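Local coordinates for putative cytoplasmic protein (Salmonella typhimurium, PDB 2GK3) that is of unknown function but assembles as a hexamer and belongs to a glutamine amidotransferase-like family, at residues E173-S181 with D244-F252. Residues are numbered along the deposited sequence; the frame is centred on the assembly and turned at random.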
loop_
_atom_site.group_PDB
_atom_site.type_symbol
_atom_site.label_atom_id
_atom_site.label_comp_id
_atom_site.label_asym_id
_atom_site.label_seq_id
_atom_site.Cartn_x
_atom_site.Cartn_y
_atom_site.Cartn_z
ATOM N N GLU E 173 6.588 -36.950 31.720
ATOM C CA GLU E 173 7.851 -37.616 32.089
ATOM C C GLU E 173 8.924 -37.488 30.999
ATOM O O GLU E 173 10.079 -37.890 31.203
ATOM C CB GLU E 173 7.616 -39.101 32.422
ATOM C CG GLU E 173 6.170 -39.637 32.149
ATOM C CD GLU E 173 5.754 -39.660 30.659
ATOM O OE1 GLU E 173 4.631 -39.192 30.362
ATOM O OE2 GLU E 173 6.522 -40.157 29.798
ATOM N N HIS E 174 8.536 -36.944 29.844
ATOM C CA HIS E 174 9.469 -36.739 28.744
ATOM C C HIS E 174 10.578 -35.802 29.238
ATOM O O HIS E 174 10.278 -34.781 29.864
ATOM C CB HIS E 174 8.738 -36.140 27.535
ATOM C CG HIS E 174 9.557 -36.120 26.281
ATOM N ND1 HIS E 174 10.532 -35.176 26.042
ATOM C CD2 HIS E 174 9.550 -36.935 25.202
ATOM C CE1 HIS E 174 11.088 -35.407 24.869
ATOM N NE2 HIS E 174 10.507 -36.467 24.336
ATOM N N PRO E 175 11.854 -36.155 28.986
ATOM C CA PRO E 175 13.020 -35.366 29.445
ATOM C C PRO E 175 12.894 -33.847 29.281
ATOM O O PRO E 175 13.301 -33.110 30.178
ATOM C CB PRO E 175 14.171 -35.875 28.569
ATOM C CG PRO E 175 13.764 -37.213 28.088
ATOM C CD PRO E 175 12.264 -37.359 28.234
ATOM N N VAL E 176 12.329 -33.380 28.162
ATOM C CA VAL E 176 12.233 -31.944 27.868
ATOM C C VAL E 176 11.345 -31.183 28.858
ATOM O O VAL E 176 11.645 -30.047 29.249
ATOM C CB VAL E 176 11.770 -31.707 26.411
ATOM C CG1 VAL E 176 11.260 -30.286 26.200
ATOM C CG2 VAL E 176 12.892 -32.024 25.436
ATOM N N VAL E 177 10.262 -31.818 29.279
ATOM C CA VAL E 177 9.256 -31.147 30.097
ATOM C C VAL E 177 9.166 -31.678 31.532
ATOM O O VAL E 177 8.416 -31.146 32.356
ATOM C CB VAL E 177 7.866 -31.228 29.431
ATOM C CG1 VAL E 177 7.893 -30.547 28.051
ATOM C CG2 VAL E 177 7.397 -32.688 29.340
ATOM N N ASN E 178 9.916 -32.734 31.823
ATOM C CA ASN E 178 9.879 -33.322 33.149
ATOM C C ASN E 178 10.097 -32.283 34.263
ATOM O O ASN E 178 11.075 -31.524 34.237
ATOM C CB ASN E 178 10.865 -34.483 33.254
ATOM C CG ASN E 178 10.797 -35.181 34.605
ATOM O OD1 ASN E 178 9.802 -35.815 34.940
ATOM N ND2 ASN E 178 11.863 -35.062 35.384
ATOM N N GLY E 179 9.167 -32.241 35.218
ATOM C CA GLY E 179 9.248 -31.317 36.347
ATOM C C GLY E 179 8.505 -30.007 36.179
ATOM O O GLY E 179 8.375 -29.256 37.143
ATOM N N PHE E 180 8.018 -29.724 34.967
ATOM C CA PHE E 180 7.326 -28.458 34.679
ATOM C C PHE E 180 5.960 -28.500 35.337
ATOM O O PHE E 180 5.398 -29.585 35.524
ATOM C CB PHE E 180 7.130 -28.256 33.165
ATOM C CG PHE E 180 8.400 -27.955 32.384
ATOM C CD1 PHE E 180 9.681 -28.167 32.937
ATOM C CD2 PHE E 180 8.308 -27.501 31.069
ATOM C CE1 PHE E 180 10.849 -27.898 32.195
ATOM C CE2 PHE E 180 9.460 -27.241 30.315
ATOM C CZ PHE E 180 10.741 -27.441 30.886
ATOM N N SER E 181 5.411 -27.336 35.669
ATOM C CA SER E 181 4.095 -27.270 36.308
ATOM C C SER E 181 3.451 -25.943 36.004
ATOM O O SER E 181 4.112 -25.044 35.479
ATOM C CB SER E 181 4.211 -27.436 37.830
ATOM O OG SER E 181 4.947 -26.354 38.409
ATOM N N ASP E 244 13.817 -23.112 30.224
ATOM C CA ASP E 244 14.119 -24.547 30.205
ATOM C C ASP E 244 13.405 -25.258 29.074
ATOM O O ASP E 244 13.955 -26.183 28.497
ATOM C CB ASP E 244 13.752 -25.218 31.539
ATOM C CG ASP E 244 14.610 -24.736 32.701
ATOM O OD1 ASP E 244 15.680 -24.108 32.467
ATOM O OD2 ASP E 244 14.208 -25.000 33.856
ATOM N N LEU E 245 12.179 -24.826 28.778
ATOM C CA LEU E 245 11.400 -25.394 27.677
ATOM C C LEU E 245 12.198 -25.303 26.384
ATOM O O LEU E 245 12.512 -26.317 25.781
ATOM C CB LEU E 245 10.046 -24.681 27.521
ATOM C CG LEU E 245 9.178 -24.980 26.285
ATOM C CD1 LEU E 245 8.828 -26.479 26.118
ATOM C CD2 LEU E 245 7.905 -24.150 26.320
ATOM N N TRP E 246 12.558 -24.084 26.002
ATOM C CA TRP E 246 13.225 -23.838 24.735
ATOM C C TRP E 246 14.626 -24.410 24.726
ATOM O O TRP E 246 15.058 -24.977 23.724
ATOM C CB TRP E 246 13.235 -22.342 24.429
ATOM C CG TRP E 246 11.860 -21.793 24.294
ATOM C CD1 TRP E 246 11.225 -20.936 25.151
ATOM C CD2 TRP E 246 10.914 -22.106 23.260
ATOM N NE1 TRP E 246 9.942 -20.676 24.702
ATOM C CE2 TRP E 246 9.726 -21.383 23.545
ATOM C CE3 TRP E 246 10.957 -22.923 22.116
ATOM C CZ2 TRP E 246 8.587 -21.443 22.716
ATOM C CZ3 TRP E 246 9.827 -22.984 21.292
ATOM C CH2 TRP E 246 8.659 -22.243 21.605
ATOM N N VAL E 247 15.320 -24.272 25.857
ATOM C CA VAL E 247 16.684 -24.777 26.009
ATOM C C VAL E 247 16.690 -26.304 25.950
ATOM O O VAL E 247 17.463 -26.887 25.182
ATOM C CB VAL E 247 17.393 -24.190 27.298
ATOM C CG1 VAL E 247 18.569 -25.042 27.746
ATOM C CG2 VAL E 247 17.895 -22.785 27.015
ATOM N N ASN E 248 15.822 -26.939 26.744
ATOM C CA ASN E 248 15.678 -28.403 26.717
ATOM C C ASN E 248 15.304 -28.933 25.344
ATOM O O ASN E 248 15.831 -29.960 24.933
ATOM C CB ASN E 248 14.643 -28.927 27.731
ATOM C CG ASN E 248 15.012 -28.639 29.172
ATOM O OD1 ASN E 248 16.156 -28.280 29.496
ATOM N ND2 ASN E 248 14.029 -28.803 30.062
ATOM N N THR E 249 14.404 -28.248 24.629
ATOM C CA THR E 249 13.998 -28.785 23.322
ATOM C C THR E 249 15.112 -28.620 22.292
ATOM O O THR E 249 15.353 -29.513 21.457
ATOM C CB THR E 249 12.595 -28.306 22.795
ATOM O OG1 THR E 249 12.749 -27.432 21.685
ATOM C CG2 THR E 249 11.757 -27.647 23.835
ATOM N N LEU E 250 15.824 -27.495 22.374
ATOM C CA LEU E 250 17.023 -27.308 21.536
ATOM C C LEU E 250 18.029 -28.427 21.769
ATOM O O LEU E 250 18.516 -29.041 20.829
ATOM C CB LEU E 250 17.658 -25.943 21.808
ATOM C CG LEU E 250 16.869 -24.816 21.166
ATOM C CD1 LEU E 250 17.557 -23.473 21.366
ATOM C CD2 LEU E 250 16.655 -25.138 19.672
ATOM N N GLN E 251 18.272 -28.712 23.045
ATOM C CA GLN E 251 19.232 -29.711 23.496
ATOM C C GLN E 251 18.780 -31.141 23.139
ATOM O O GLN E 251 19.599 -32.005 22.791
ATOM C CB GLN E 251 19.405 -29.572 25.011
ATOM C CG GLN E 251 20.839 -29.681 25.495
ATOM C CD GLN E 251 21.419 -28.352 25.922
ATOM O OE1 GLN E 251 20.735 -27.541 26.560
ATOM N NE2 GLN E 251 22.694 -28.128 25.604
ATOM N N PHE E 252 17.475 -31.387 23.227
ATOM C CA PHE E 252 16.927 -32.698 22.883
ATOM C C PHE E 252 17.191 -33.113 21.423
ATOM O O PHE E 252 17.534 -34.269 21.145
ATOM C CB PHE E 252 15.427 -32.769 23.202
ATOM C CG PHE E 252 14.884 -34.178 23.218
ATOM C CD1 PHE E 252 15.107 -35.013 24.320
ATOM C CD2 PHE E 252 14.164 -34.675 22.130
ATOM C CE1 PHE E 252 14.625 -36.317 24.342
ATOM C CE2 PHE E 252 13.673 -35.975 22.132
ATOM C CZ PHE E 252 13.909 -36.805 23.247
#
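Asn248 ND2 donates to the carbonyl of Val176, 2.8 Å from ND2 to Val176 O, and the 165° N-H...O angle makes this a nearly straight bond. Val176 O lies close to the plane of the Asn248 amide, whereas ND2 is tilted well out of the plane of the Val176 carbonyl. With CG anti to its own carbonyl carbon, Asn248 carries the amide across to the loop, where ND2 meets Val176 O and the far end of the Phe180 ring together. The ring meets ND2 obliquely, its CZ 3.7 Å from Asn248 ND2; the CZ end also lies obliquely against Asp244 CB and Leu245 N, and Phe180 CE2 is 3.8 Å from Leu245 CB. The type II turn from Val177 to Phe180 brings this ring back to the helix and lays Val177 CA over the centre of one face.

The branches of Val176 divide the next helical turn: CG1 meets Thr249 and CG2 reaches the root of the Phe252 side chain, 3.5 Å from Phe252 CB. Farther along, Phe252 CG is anti to the backbone N (chi1 -165°), which carries its ring to His174 and Pro175. His174 CE1 sits 3.5 Å above one face of the Phe252 ring, toward its rim; with the planes 54° apart, the pair is oblique. Pro175 CG adds a 3.9 Å apolar touch to Phe252 CE1. A weak bond from Val176 N to His174 ND1 (3.3 Å) helps set the imidazole.

This is plain packing within one chain; no other subunit touches either segment. Trp246 and Leu250 CB point away from the loop, onto helix 43-51, so helix 242-253 lies between the two. Phe212 of strand 207-215 contacts both segments, stacking on His174 and meeting Phe252 edge-to-face.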